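Local coordinates for protein Asp/Glu-specific dipeptidyl-peptidase (Flavobacterium psychrophilum, PDB 5JXF) that removes dipeptides from the N-terminus of oligopeptides, acting as a serine peptidase strictly specific for an acidic residue at P1, at residues 639-644 with 705-710; 93-98 with 720-725; 424-429 with 541-546. One frame throughout, in Å; residues are numbered along the deposited sequence.

Interaction 1. Residues 639-644 with 705-710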
ATOM      1  N   GLY A 639     -17.219 -15.232  22.088  1.00 55.64           N
ATOM      2  CA  GLY A 639     -17.445 -16.524  22.706  1.00 54.11           C
ATOM      3  C   GLY A 639     -16.221 -17.415  22.645  1.00 58.69           C
ATOM      4  O   GLY A 639     -15.080 -16.939  22.727  1.00 62.07           O
ATOM      5  N   GLN A 640     -16.456 -18.709  22.451  1.00 58.84           N
ATOM      6  CA  GLN A 640     -15.373 -19.689  22.435  1.00 57.23           C
ATOM      7  C   GLN A 640     -14.491 -19.569  21.203  1.00 57.01           C
ATOM      8  O   GLN A 640     -13.555 -20.348  21.038  1.00 64.31           O
ATOM      9  CB  GLN A 640     -15.923 -21.108  22.501  1.00 59.96           C
ATOM     10  CG  GLN A 640     -16.741 -21.518  21.285  1.00 54.81           C
ATOM     11  CD  GLN A 640     -17.286 -22.924  21.435  1.00 62.88           C
ATOM     12  OE1 GLN A 640     -16.983 -23.609  22.414  1.00 70.82           O
ATOM     13  NE2 GLN A 640     -18.101 -23.362  20.469  1.00 57.13           N
ATOM     14  N   TYR A 641     -14.786 -18.608  20.336  1.00 52.45           N
ATOM     15  CA  TYR A 641     -13.974 -18.427  19.138  1.00 56.11           C
ATOM     16  C   TYR A 641     -12.901 -17.358  19.315  1.00 53.86           C
ATOM     17  O   TYR A 641     -12.056 -17.174  18.446  1.00 45.45           O
ATOM     18  CB  TYR A 641     -14.862 -18.068  17.957  1.00 53.23           C
ATOM     19  CG  TYR A 641     -16.073 -18.932  17.892  1.00 49.77           C
ATOM     20  CD1 TYR A 641     -15.959 -20.297  17.656  1.00 46.65           C
ATOM     21  CD2 TYR A 641     -17.328 -18.396  18.099  1.00 51.40           C
ATOM     22  CE1 TYR A 641     -17.081 -21.102  17.615  1.00 51.22           C
ATOM     23  CE2 TYR A 641     -18.447 -19.184  18.062  1.00 58.02           C
ATOM     24  CZ  TYR A 641     -18.320 -20.538  17.813  1.00 56.27           C
ATOM     25  OH  TYR A 641     -19.448 -21.314  17.775  1.00 64.20           O
ATOM     26  N   GLY A 642     -12.944 -16.650  20.438  1.00 58.08           N
ATOM     27  CA  GLY A 642     -11.982 -15.595  20.692  1.00 56.90           C
ATOM     28  C   GLY A 642     -10.694 -16.052  21.350  1.00 58.09           C
ATOM     29  O   GLY A 642     -10.603 -17.138  21.899  1.00 57.56           O
ATOM     30  N   GLU A 643      -9.687 -15.188  21.294  1.00 60.88           N
ATOM     31  CA  GLU A 643      -8.364 -15.489  21.818  1.00 59.67           C
ATOM     32  C   GLU A 643      -7.852 -14.273  22.579  1.00 67.96           C
ATOM     33  O   GLU A 643      -7.322 -13.349  21.961  1.00 68.91           O
ATOM     34  CB  GLU A 643      -7.412 -15.846  20.672  1.00 61.95           C
ATOM     35  CG  GLU A 643      -5.987 -16.169  21.094  1.00 69.58           C
ATOM     36  CD  GLU A 643      -5.107 -16.537  19.910  1.00 70.66           C
ATOM     37  OE1 GLU A 643      -4.699 -15.618  19.161  1.00 65.63           O
ATOM     38  OE2 GLU A 643      -4.847 -17.752  19.712  1.00 70.40           O
ATOM     39  N   ASN A 644      -8.029 -14.257  23.900  1.00 70.37           N
ATOM     40  CA  ASN A 644      -7.637 -13.098  24.706  1.00 72.71           C
ATOM     41  C   ASN A 644      -8.307 -11.809  24.235  1.00 71.83           C
ATOM     42  O   ASN A 644      -7.659 -10.768  24.181  1.00 68.83           O
ATOM     43  CB  ASN A 644      -6.114 -12.881  24.679  1.00 77.80           C
ATOM     44  CG  ASN A 644      -5.324 -14.144  24.964  1.00 78.62           C
ATOM     45  OD1 ASN A 644      -5.799 -15.055  25.642  1.00 85.07           O
ATOM     46  ND2 ASN A 644      -4.101 -14.200  24.441  1.00 76.47           N
ATOM     47  N   TYR A 705     -12.768 -18.019  12.847  1.00 40.01           N
ATOM     48  CA  TYR A 705     -13.573 -16.976  12.190  1.00 37.63           C
ATOM     49  C   TYR A 705     -14.747 -17.556  11.401  1.00 47.46           C
ATOM     50  O   TYR A 705     -15.843 -16.985  11.399  1.00 48.31           O
ATOM     51  CB  TYR A 705     -12.694 -16.131  11.263  1.00 38.80           C
ATOM     52  CG  TYR A 705     -13.393 -14.892  10.732  1.00 47.42           C
ATOM     53  CD1 TYR A 705     -14.000 -13.991  11.601  1.00 60.32           C
ATOM     54  CD2 TYR A 705     -13.413 -14.607   9.381  1.00 45.96           C
ATOM     55  CE1 TYR A 705     -14.635 -12.864  11.134  1.00 56.20           C
ATOM     56  CE2 TYR A 705     -14.039 -13.481   8.901  1.00 47.27           C
ATOM     57  CZ  TYR A 705     -14.644 -12.614   9.785  1.00 49.97           C
ATOM     58  OH  TYR A 705     -15.277 -11.510   9.302  1.00 50.70           O
ATOM     59  N   VAL A 706     -14.509 -18.680  10.710  1.00 39.72           N
ATOM     60  CA  VAL A 706     -15.601 -19.367  10.026  1.00 46.27           C
ATOM     61  C   VAL A 706     -16.734 -19.685  10.998  1.00 45.41           C
ATOM     62  O   VAL A 706     -17.892 -19.310  10.776  1.00 45.45           O
ATOM     63  CB  VAL A 706     -15.121 -20.671   9.361  1.00 43.98           C
ATOM     64  CG1 VAL A 706     -16.303 -21.429   8.754  1.00 44.06           C
ATOM     65  CG2 VAL A 706     -14.067 -20.354   8.311  1.00 41.06           C
ATOM     66  N   LEU A 707     -16.396 -20.350  12.094  1.00 49.32           N
ATOM     67  CA  LEU A 707     -17.421 -20.758  13.053  1.00 53.90           C
ATOM     68  C   LEU A 707     -18.092 -19.541  13.707  1.00 54.22           C
ATOM     69  O   LEU A 707     -19.315 -19.506  13.865  1.00 52.97           O
ATOM     70  CB  LEU A 707     -16.822 -21.679  14.116  1.00 55.32           C
ATOM     71  CG  LEU A 707     -16.150 -22.979  13.657  1.00 54.77           C
ATOM     72  CD1 LEU A 707     -15.526 -23.678  14.853  1.00 60.21           C
ATOM     73  CD2 LEU A 707     -17.131 -23.914  12.940  1.00 52.88           C
ATOM     74  N   PHE A 708     -17.292 -18.540  14.059  1.00 44.31           N
ATOM     75  CA  PHE A 708     -17.826 -17.258  14.530  1.00 47.51           C
ATOM     76  C   PHE A 708     -18.887 -16.693  13.573  1.00 44.32           C
ATOM     77  O   PHE A 708     -19.945 -16.239  13.999  1.00 43.28           O
ATOM     78  CB  PHE A 708     -16.696 -16.232  14.709  1.00 43.51           C
ATOM     79  CG  PHE A 708     -17.176 -14.856  15.078  1.00 50.24           C
ATOM     80  CD1 PHE A 708     -17.443 -14.526  16.406  1.00 56.08           C
ATOM     81  CD2 PHE A 708     -17.353 -13.887  14.107  1.00 52.09           C
ATOM     82  CE1 PHE A 708     -17.886 -13.251  16.750  1.00 53.51           C
ATOM     83  CE2 PHE A 708     -17.784 -12.606  14.446  1.00 52.74           C
ATOM     84  CZ  PHE A 708     -18.058 -12.288  15.772  1.00 50.16           C
ATOM     85  N   ILE A 709     -18.608 -16.729  12.278  1.00 44.97           N
ATOM     86  CA  ILE A 709     -19.544 -16.144  11.337  1.00 51.80           C
ATOM     87  C   ILE A 709     -20.811 -17.015  11.245  1.00 62.29           C
ATOM     88  O   ILE A 709     -21.928 -16.501  11.277  1.00 65.77           O
ATOM     89  CB  ILE A 709     -18.902 -15.974   9.967  1.00 47.92           C
ATOM     90  CG1 ILE A 709     -17.828 -14.889  10.036  1.00 48.66           C
ATOM     91  CG2 ILE A 709     -19.950 -15.614   8.926  1.00 45.20           C
ATOM     92  CD1 ILE A 709     -18.413 -13.483  10.188  1.00 47.74           C
ATOM     93  N   VAL A 710     -20.631 -18.331  11.158  1.00 55.59           N
ATOM     94  CA  VAL A 710     -21.762 -19.255  11.170  1.00 52.01           C
ATOM     95  C   VAL A 710     -22.641 -19.043  12.411  1.00 57.85           C
ATOM     96  O   VAL A 710     -23.887 -19.034  12.356  1.00 59.58           O
ATOM     97  CB  VAL A 710     -21.270 -20.721  11.140  1.00 42.55           C
ATOM     98  CG1 VAL A 710     -22.442 -21.668  11.300  1.00 47.88           C
ATOM     99  CG2 VAL A 710     -20.485 -20.987   9.859  1.00 41.19           C
TER
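Y641 lays one face of its ring on the backbone of helix 703-713 where L707 passes into F708. The approach along 639-644 prepares it. G639 has a positive phi (53°), which glycine adopts easily, and its carbonyl O receives the amide N of G642 at 3.1 Å, closing a tight turn around Q640 and Y641. Next, Q640 folds its methylene chain back over the tyrosine: CG sits 3.7 Å above the ring plane, toward the rim, on the face turned from the helix. The ring is therefore sandwiched between an aliphatic stem and a peptide group.

Y641 itself has CG beside its own N and anti to the carbonyl carbon (chi1 -45°), which sends the ring across to the helix. Over the ring centre lie L707 C and F708 N, the latter 3.9 Å above the plane, so the flat ring covers a peptide unit. At the rim the neighbours differ: CE1 meets L707 CB at 3.6 Å, while CD2 lies 3.8 Å from F708 CA. The leucine side chain crosses the tyrosine at about a right angle; F708 offers the edge of its ring to CD2. Tyrosine suits this buried place because its OH hydrogen-bonds D711 OD2, one helical turn beyond L707, while the ring packs against the helix. Farther along, E643 forms a salt bridge through OE2 with R704, a second tie to the same helix.

The loop between helix 627-635 and strand 648-653 is thus docked on helix 703-713. F708 continues the apolar layer to L629 and L632 of helix 627-635, whereas Y641 and Q640 also touch helix 717-721.

Interaction 2. Residues 93-98 with 720-725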
ATOM      1  N   LYS A  93     -22.752 -35.989   8.439  1.00 57.37           N
ATOM      2  CA  LYS A  93     -23.973 -36.012   7.625  1.00 47.78           C
ATOM      3  C   LYS A  93     -23.815 -35.237   6.306  1.00 39.47           C
ATOM      4  O   LYS A  93     -24.779 -34.667   5.787  1.00 45.97           O
ATOM      5  CB  LYS A  93     -25.160 -35.486   8.442  1.00 55.64           C
ATOM      6  CG  LYS A  93     -25.616 -36.485   9.512  1.00 60.65           C
ATOM      7  CD  LYS A  93     -26.997 -36.188  10.078  1.00 61.06           C
ATOM      8  CE  LYS A  93     -26.971 -34.941  10.933  1.00 72.53           C
ATOM      9  NZ  LYS A  93     -28.226 -34.811  11.738  1.00 78.47           N
ATOM     10  N   GLY A  94     -22.593 -35.237   5.769  1.00 35.11           N
ATOM     11  CA  GLY A  94     -22.314 -34.675   4.459  1.00 41.87           C
ATOM     12  C   GLY A  94     -22.076 -33.169   4.369  1.00 41.51           C
ATOM     13  O   GLY A  94     -21.984 -32.618   3.278  1.00 41.15           O
ATOM     14  N   LEU A  95     -22.007 -32.499   5.510  1.00 45.98           N
ATOM     15  CA  LEU A  95     -21.707 -31.068   5.543  1.00 31.96           C
ATOM     16  C   LEU A  95     -20.316 -30.872   5.024  1.00 34.66           C
ATOM     17  O   LEU A  95     -19.371 -31.439   5.572  1.00 44.09           O
ATOM     18  CB  LEU A  95     -21.826 -30.511   6.961  1.00 36.96           C
ATOM     19  CG  LEU A  95     -21.712 -28.991   7.100  1.00 47.62           C
ATOM     20  CD1 LEU A  95     -22.772 -28.352   6.223  1.00 50.65           C
ATOM     21  CD2 LEU A  95     -21.888 -28.549   8.560  1.00 48.65           C
ATOM     22  N   ILE A  96     -20.194 -30.115   3.933  1.00 32.17           N
ATOM     23  CA  ILE A  96     -18.880 -29.784   3.381  1.00 36.74           C
ATOM     24  C   ILE A  96     -18.619 -28.286   3.397  1.00 39.19           C
ATOM     25  O   ILE A  96     -19.529 -27.453   3.253  1.00 41.31           O
ATOM     26  CB  ILE A  96     -18.664 -30.277   1.919  1.00 40.38           C
ATOM     27  CG1 ILE A  96     -19.636 -29.610   0.957  1.00 40.16           C
ATOM     28  CG2 ILE A  96     -18.765 -31.811   1.818  1.00 46.86           C
ATOM     29  CD1 ILE A  96     -19.441 -30.061  -0.457  1.00 41.62           C
ATOM     30  N   LEU A  97     -17.346 -27.965   3.532  1.00 43.44           N
ATOM     31  CA  LEU A  97     -16.911 -26.586   3.652  1.00 46.83           C
ATOM     32  C   LEU A  97     -16.047 -26.250   2.442  1.00 45.03           C
ATOM     33  O   LEU A  97     -15.229 -27.062   2.022  1.00 35.59           O
ATOM     34  CB  LEU A  97     -16.146 -26.386   4.968  1.00 46.55           C
ATOM     35  CG  LEU A  97     -15.521 -25.000   5.176  1.00 43.88           C
ATOM     36  CD1 LEU A  97     -16.637 -23.988   5.428  1.00 43.63           C
ATOM     37  CD2 LEU A  97     -14.535 -25.040   6.350  1.00 39.51           C
ATOM     38  N   THR A  98     -16.266 -25.082   1.853  1.00 38.69           N
ATOM     39  CA  THR A  98     -15.406 -24.616   0.773  1.00 36.89           C
ATOM     40  C   THR A  98     -15.303 -23.063   0.826  1.00 30.98           C
ATOM     41  O   THR A  98     -15.692 -22.453   1.823  1.00 35.92           O
ATOM     42  CB  THR A  98     -15.914 -25.111  -0.620  1.00 40.63           C
ATOM     43  OG1 THR A  98     -14.911 -24.872  -1.613  1.00 42.18           O
ATOM     44  CG2 THR A  98     -17.213 -24.416  -1.040  1.00 37.69           C
ATOM     45  N   ILE A 720     -23.215 -26.028  13.528  1.00 60.47           N
ATOM     46  CA  ILE A 720     -22.054 -26.298  14.361  1.00 53.65           C
ATOM     47  C   ILE A 720     -22.244 -27.558  15.198  1.00 51.63           C
ATOM     48  O   ILE A 720     -21.310 -28.337  15.381  1.00 65.99           O
ATOM     49  CB  ILE A 720     -21.749 -25.117  15.292  1.00 64.09           C
ATOM     50  CG1 ILE A 720     -21.478 -23.867  14.456  1.00 65.13           C
ATOM     51  CG2 ILE A 720     -20.575 -25.446  16.215  1.00 63.19           C
ATOM     52  CD1 ILE A 720     -20.810 -22.772  15.217  1.00 67.02           C
ATOM     53  N   ASN A 721     -23.457 -27.757  15.698  1.00 53.74           N
ATOM     54  CA  ASN A 721     -23.761 -28.919  16.528  1.00 53.56           C
ATOM     55  C   ASN A 721     -23.453 -30.214  15.783  1.00 57.51           C
ATOM     56  O   ASN A 721     -23.211 -31.255  16.393  1.00 57.76           O
ATOM     57  CB  ASN A 721     -25.228 -28.894  16.977  1.00 54.13           C
ATOM     58  CG  ASN A 721     -25.522 -27.759  17.960  1.00 66.22           C
ATOM     59  OD1 ASN A 721     -24.636 -27.318  18.695  1.00 74.61           O
ATOM     60  ND2 ASN A 721     -26.769 -27.297  17.984  1.00 63.43           N
ATOM     61  N   GLU A 722     -23.445 -30.107  14.457  1.00 52.17           N
ATOM     62  CA  GLU A 722     -23.162 -31.204  13.537  1.00 57.37           C
ATOM     63  C   GLU A 722     -21.672 -31.541  13.526  1.00 56.82           C
ATOM     64  O   GLU A 722     -21.284 -32.643  13.167  1.00 52.37           O
ATOM     65  CB  GLU A 722     -23.619 -30.806  12.134  1.00 57.40           C
ATOM     66  CG  GLU A 722     -24.132 -31.885  11.260  1.00 72.63           C
ATOM     67  CD  GLU A 722     -24.576 -31.334   9.917  1.00 75.40           C
ATOM     68  OE1 GLU A 722     -25.352 -30.358   9.896  1.00 74.97           O
ATOM     69  OE2 GLU A 722     -24.116 -31.863   8.883  1.00 75.94           O
ATOM     70  N   MET A 723     -20.829 -30.585  13.904  1.00 45.05           N
ATOM     71  CA  MET A 723     -19.390 -30.808  13.776  1.00 41.22           C
ATOM     72  C   MET A 723     -18.806 -31.429  15.042  1.00 46.44           C
ATOM     73  O   MET A 723     -19.464 -31.507  16.065  1.00 47.92           O
ATOM     74  CB  MET A 723     -18.671 -29.506  13.453  1.00 43.72           C
ATOM     75  CG  MET A 723     -19.239 -28.745  12.260  1.00 47.44           C
ATOM     76  SD  MET A 723     -18.528 -27.086  12.212  1.00 55.71           S
ATOM     77  CE  MET A 723     -19.822 -26.196  11.355  1.00 40.64           C
ATOM     78  N   LYS A 724     -17.574 -31.898  14.958  1.00 48.96           N
ATOM     79  CA  LYS A 724     -16.863 -32.318  16.149  1.00 48.97           C
ATOM     80  C   LYS A 724     -15.786 -31.272  16.477  1.00 50.94           C
ATOM     81  O   LYS A 724     -14.734 -31.240  15.854  1.00 50.77           O
ATOM     82  CB  LYS A 724     -16.252 -33.700  15.957  1.00 47.64           C
ATOM     83  CG  LYS A 724     -15.381 -34.146  17.127  1.00 52.28           C
ATOM     84  CD  LYS A 724     -14.859 -35.550  16.894  1.00 59.74           C
ATOM     85  CE  LYS A 724     -14.112 -36.088  18.099  1.00 65.64           C
ATOM     86  NZ  LYS A 724     -13.688 -37.493  17.858  1.00 70.42           N
ATOM     87  N   LEU A 725     -16.081 -30.406  17.442  1.00 51.42           N
ATOM     88  CA  LEU A 725     -15.161 -29.359  17.875  1.00 50.65           C
ATOM     89  C   LEU A 725     -14.153 -29.944  18.844  1.00 45.10           C
ATOM     90  O   LEU A 725     -14.537 -30.615  19.791  1.00 47.97           O
ATOM     91  CB  LEU A 725     -15.943 -28.218  18.523  1.00 52.18           C
ATOM     92  CG  LEU A 725     -17.044 -27.643  17.629  1.00 57.75           C
ATOM     93  CD1 LEU A 725     -17.717 -26.470  18.309  1.00 62.86           C
ATOM     94  CD2 LEU A 725     -16.477 -27.219  16.266  1.00 51.12           C
TER
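E722 directs its carboxylate at the turn that opens strand 95-98, touching K93 and L95, while M723 beside it adds an apolar contact.

The polar side centres on E722 OE2. This oxygen lies 3.3 Å from L95 CB and 3.8 Å from K93 CB, close packing with carbon rather than bonding; its polar partners are R242, through a salt bridge to NH1, and the OG of S91. The same two residues hold the turn: R242 NH1 also binds K93 O, and S91 OG also binds K93 N. One carboxylate is thereby joined to the backbone of 93-98 through two intermediaries. E722 has an unusual chi1 of -147° but runs extended beyond CG, which carries the acid to them. K93 lends only its aliphatic stem, CE approaching E722 CG at 4.2 Å; its ammonium NZ stands 5.6 Å from E722 OE1, too far for a direct salt bridge.

The apolar side is slighter. L95 CD2 meets the M723 methyl CE at 4.2 Å, and the long, flexible methionine extends on to L707 of helix 703-713. G94 between the two touching residues has a positive phi of 84°, easily taken by glycine, before the chain enters the strand leading to helix 100-109, where H101, by similarity a charge-relay residue, resides.

Were E722 replaced by an alanine, the R242 guanidinium would probably lose its carboxylate mate and S91 OG this partner. The chemistry implies that E722, held by R242 and S91, sits at the middle of the contact beside the leucine and methionine packing and joins the C-terminal end to strand 95-98.

Interaction 3. Residues 424-429 with 541-546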
ATOM      1  N   LYS A 424     -19.918 -20.011 -30.819  1.00 74.01           N
ATOM      2  CA  LYS A 424     -20.440 -21.345 -30.526  1.00 73.84           C
ATOM      3  C   LYS A 424     -21.291 -21.848 -31.686  1.00 77.44           C
ATOM      4  O   LYS A 424     -21.331 -23.045 -31.953  1.00 74.16           O
ATOM      5  CB  LYS A 424     -21.251 -21.354 -29.235  1.00 70.83           C
ATOM      6  CG  LYS A 424     -20.421 -21.136 -27.986  1.00 70.32           C
ATOM      7  CD  LYS A 424     -21.269 -21.303 -26.748  1.00 71.40           C
ATOM      8  CE  LYS A 424     -20.539 -20.844 -25.500  1.00 72.63           C
ATOM      9  NZ  LYS A 424     -21.404 -21.112 -24.325  1.00 77.89           N
ATOM     10  N   LEU A 425     -21.969 -20.931 -32.370  1.00 78.55           N
ATOM     11  CA  LEU A 425     -22.735 -21.287 -33.555  1.00 76.22           C
ATOM     12  C   LEU A 425     -21.757 -21.723 -34.633  1.00 77.47           C
ATOM     13  O   LEU A 425     -22.021 -22.636 -35.414  1.00 76.19           O
ATOM     14  CB  LEU A 425     -23.586 -20.114 -34.034  1.00 78.02           C
ATOM     15  CG  LEU A 425     -24.756 -19.739 -33.124  1.00 80.41           C
ATOM     16  CD1 LEU A 425     -25.516 -18.552 -33.692  1.00 81.34           C
ATOM     17  CD2 LEU A 425     -25.687 -20.929 -32.897  1.00 80.47           C
ATOM     18  N   TYR A 426     -20.609 -21.065 -34.646  1.00 75.51           N
ATOM     19  CA  TYR A 426     -19.544 -21.404 -35.564  1.00 79.12           C
ATOM     20  C   TYR A 426     -19.113 -22.855 -35.404  1.00 79.87           C
ATOM     21  O   TYR A 426     -18.946 -23.577 -36.377  1.00 77.72           O
ATOM     22  CB  TYR A 426     -18.361 -20.488 -35.332  1.00 79.44           C
ATOM     23  CG  TYR A 426     -17.238 -20.656 -36.314  1.00 80.51           C
ATOM     24  CD1 TYR A 426     -17.292 -20.062 -37.573  1.00 83.92           C
ATOM     25  CD2 TYR A 426     -16.105 -21.388 -35.975  1.00 79.39           C
ATOM     26  CE1 TYR A 426     -16.248 -20.203 -38.475  1.00 83.42           C
ATOM     27  CE2 TYR A 426     -15.057 -21.534 -36.866  1.00 82.37           C
ATOM     28  CZ  TYR A 426     -15.134 -20.941 -38.112  1.00 82.66           C
ATOM     29  OH  TYR A 426     -14.089 -21.083 -38.989  1.00 81.80           O
ATOM     30  N   GLN A 427     -18.931 -23.280 -34.164  1.00 79.87           N
ATOM     31  CA  GLN A 427     -18.472 -24.634 -33.902  1.00 79.74           C
ATOM     32  C   GLN A 427     -19.577 -25.638 -34.236  1.00 78.73           C
ATOM     33  O   GLN A 427     -19.351 -26.591 -34.984  1.00 75.66           O
ATOM     34  CB  GLN A 427     -18.000 -24.749 -32.448  1.00 73.23           C
ATOM     35  CG  GLN A 427     -16.862 -23.779 -32.164  1.00 75.71           C
ATOM     36  CD  GLN A 427     -16.254 -23.914 -30.787  1.00 75.29           C
ATOM     37  OE1 GLN A 427     -16.937 -23.792 -29.772  1.00 73.69           O
ATOM     38  NE2 GLN A 427     -14.954 -24.163 -30.747  1.00 81.26           N
ATOM     39  N   LEU A 428     -20.770 -25.385 -33.707  1.00 76.99           N
ATOM     40  CA  LEU A 428     -21.967 -26.163 -34.018  1.00 80.57           C
ATOM     41  C   LEU A 428     -22.169 -26.331 -35.537  1.00 85.56           C
ATOM     42  O   LEU A 428     -22.659 -27.373 -35.982  1.00 89.50           O
ATOM     43  CB  LEU A 428     -23.197 -25.504 -33.390  1.00 83.91           C
ATOM     44  CG  LEU A 428     -24.560 -26.204 -33.423  1.00 87.48           C
ATOM     45  CD1 LEU A 428     -24.525 -27.470 -32.580  1.00 86.33           C
ATOM     46  CD2 LEU A 428     -25.663 -25.265 -32.941  1.00 84.33           C
ATOM     47  N   GLU A 429     -21.780 -25.323 -36.320  1.00 86.43           N
ATOM     48  CA  GLU A 429     -21.750 -25.438 -37.781  1.00 89.77           C
ATOM     49  C   GLU A 429     -20.936 -26.625 -38.281  1.00 90.13           C
ATOM     50  O   GLU A 429     -21.340 -27.318 -39.210  1.00 90.65           O
ATOM     51  CB  GLU A 429     -21.178 -24.160 -38.385  1.00 95.43           C
ATOM     52  CG  GLU A 429     -21.180 -24.048 -39.891  1.00100.36           C
ATOM     53  CD  GLU A 429     -19.879 -23.440 -40.360  1.00106.49           C
ATOM     54  OE1 GLU A 429     -18.998 -23.270 -39.493  1.00106.55           O
ATOM     55  OE2 GLU A 429     -19.735 -23.108 -41.554  1.00108.66           O
ATOM     56  N   ASN A 541     -10.857 -16.716 -40.184  1.00 90.87           N
ATOM     57  CA  ASN A 541      -9.545 -16.087 -40.286  1.00 88.65           C
ATOM     58  C   ASN A 541      -8.578 -16.708 -39.286  1.00 91.12           C
ATOM     59  O   ASN A 541      -7.415 -16.960 -39.603  1.00 94.44           O
ATOM     60  CB  ASN A 541      -9.631 -14.580 -40.054  1.00 85.58           C
ATOM     61  CG  ASN A 541      -8.265 -13.925 -39.983  1.00 87.36           C
ATOM     62  OD1 ASN A 541      -7.685 -13.560 -41.003  1.00 94.34           O
ATOM     63  ND2 ASN A 541      -7.745 -13.773 -38.771  1.00 86.48           N
ATOM     64  N   TYR A 542      -9.068 -16.946 -38.072  1.00 84.75           N
ATOM     65  CA  TYR A 542      -8.270 -17.609 -37.049  1.00 83.95           C
ATOM     66  C   TYR A 542      -8.042 -19.081 -37.404  1.00 83.00           C
ATOM     67  O   TYR A 542      -6.900 -19.548 -37.465  1.00 76.58           O
ATOM     68  CB  TYR A 542      -8.942 -17.488 -35.671  1.00 82.06           C
ATOM     69  CG  TYR A 542      -8.328 -18.380 -34.608  1.00 83.20           C
ATOM     70  CD1 TYR A 542      -7.061 -18.110 -34.096  1.00 82.27           C
ATOM     71  CD2 TYR A 542      -9.016 -19.488 -34.110  1.00 80.21           C
ATOM     72  CE1 TYR A 542      -6.488 -18.925 -33.128  1.00 81.91           C
ATOM     73  CE2 TYR A 542      -8.456 -20.304 -33.137  1.00 79.80           C
ATOM     74  CZ  TYR A 542      -7.191 -20.017 -32.651  1.00 87.13           C
ATOM     75  OH  TYR A 542      -6.629 -20.825 -31.687  1.00 93.89           O
ATOM     76  N   SER A 543      -9.132 -19.799 -37.659  1.00 84.61           N
ATOM     77  CA  SER A 543      -9.065 -21.250 -37.828  1.00 89.00           C
ATOM     78  C   SER A 543      -8.293 -21.662 -39.076  1.00 91.45           C
ATOM     79  O   SER A 543      -7.862 -22.807 -39.192  1.00 96.02           O
ATOM     80  CB  SER A 543     -10.467 -21.852 -37.886  1.00 85.12           C
ATOM     81  OG  SER A 543     -11.165 -21.378 -39.020  1.00 88.73           O
ATOM     82  N   LYS A 544      -8.115 -20.737 -40.010  1.00 90.06           N
ATOM     83  CA  LYS A 544      -7.402 -21.081 -41.228  1.00 92.04           C
ATOM     84  C   LYS A 544      -6.024 -20.436 -41.317  1.00 93.07           C
ATOM     85  O   LYS A 544      -5.111 -21.019 -41.894  1.00 97.27           O
ATOM     86  CB  LYS A 544      -8.246 -20.713 -42.451  1.00 94.90           C
ATOM     87  CG  LYS A 544      -9.625 -21.374 -42.459  1.00 89.83           C
ATOM     88  N   ASN A 545      -5.857 -19.254 -40.735  1.00 88.47           N
ATOM     89  CA  ASN A 545      -4.620 -18.502 -40.944  1.00 90.70           C
ATOM     90  C   ASN A 545      -3.738 -18.323 -39.711  1.00 91.83           C
ATOM     91  O   ASN A 545      -2.697 -17.670 -39.780  1.00 92.37           O
ATOM     92  CB  ASN A 545      -4.950 -17.127 -41.524  1.00 93.36           C
ATOM     93  CG  ASN A 545      -5.827 -17.217 -42.753  1.00 97.11           C
ATOM     94  OD1 ASN A 545      -5.811 -18.225 -43.465  1.00 98.34           O
ATOM     95  ND2 ASN A 545      -6.595 -16.164 -43.014  1.00 96.20           N
ATOM     96  N   ILE A 546      -4.154 -18.887 -38.582  1.00 91.98           N
ATOM     97  CA  ILE A 546      -3.365 -18.806 -37.354  1.00 87.52           C
ATOM     98  C   ILE A 546      -3.307 -20.165 -36.671  1.00 81.38           C
ATOM     99  O   ILE A 546      -2.229 -20.688 -36.375  1.00 86.61           O
ATOM    100  CB  ILE A 546      -3.945 -17.771 -36.365  1.00 83.71           C
ATOM    101  CG1 ILE A 546      -4.303 -16.474 -37.094  1.00 78.34           C
ATOM    102  CG2 ILE A 546      -2.968 -17.512 -35.230  1.00 86.60           C
ATOM    103  CD1 ILE A 546      -4.917 -15.426 -36.219  1.00 79.95           C
TER
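The ring of Y426 extends from helix 417-435 toward helix 530-545 because CG stands anti to the backbone N (chi1 -174°), and a chi1 of 64° sets S543 OG between its own backbone N and carbonyl carbon, facing the tyrosine. The two hydroxyls meet in a single hydrogen bond: Y426 OH lies 2.9 Å from S543 OG, and either could be the donor. The serine oxygen comes in at the ring's edge, near its plane, with S543 CB standing 3.9 Å from Y426 OH.

A long residue on one side meets a short one on the other, consistent with the 10.7 Å between the CA atoms of Y426 and S543. Tyrosine spans the gap with a rigid ring that also packs on Y532, A539 and D540 of helix 530-545. Serine suits a helix here, since its OG also makes a weak hydrogen bond with A539 O, one turn earlier. Over one face of the tyrosine ring, toward the rim, lies E429 OE1 from the next turn of the same helix.

One uncharged hydroxyl bond, with little other surface buried between the two segments, makes a light, directional tie between two helices of the region between strands 279-284 and 586-591.

Overall arrangement
Interactions 1 and 2 are neighbours, their centres about 15 Å apart, and use successive C-terminal helices, 703-713 and 717-721: L707 packs against M723, and Y641 and Q640 touch I720 and L725. Interaction 1 is the buried one, made of ring, peptide and aliphatic surfaces; interaction 2 is partly buried and mixes such packing with a carboxylate whose bonds run to residues beside it. Interaction 3 stands across the chain's centre, about 54 Å from interaction 1 and about 48 Å from interaction 2 between centres. A surface contact, it relies on one hydroxyl pair, whereas interaction 1 joins a loop to a helix within the C-terminal part and interaction 2 ties that part to strand 95-98.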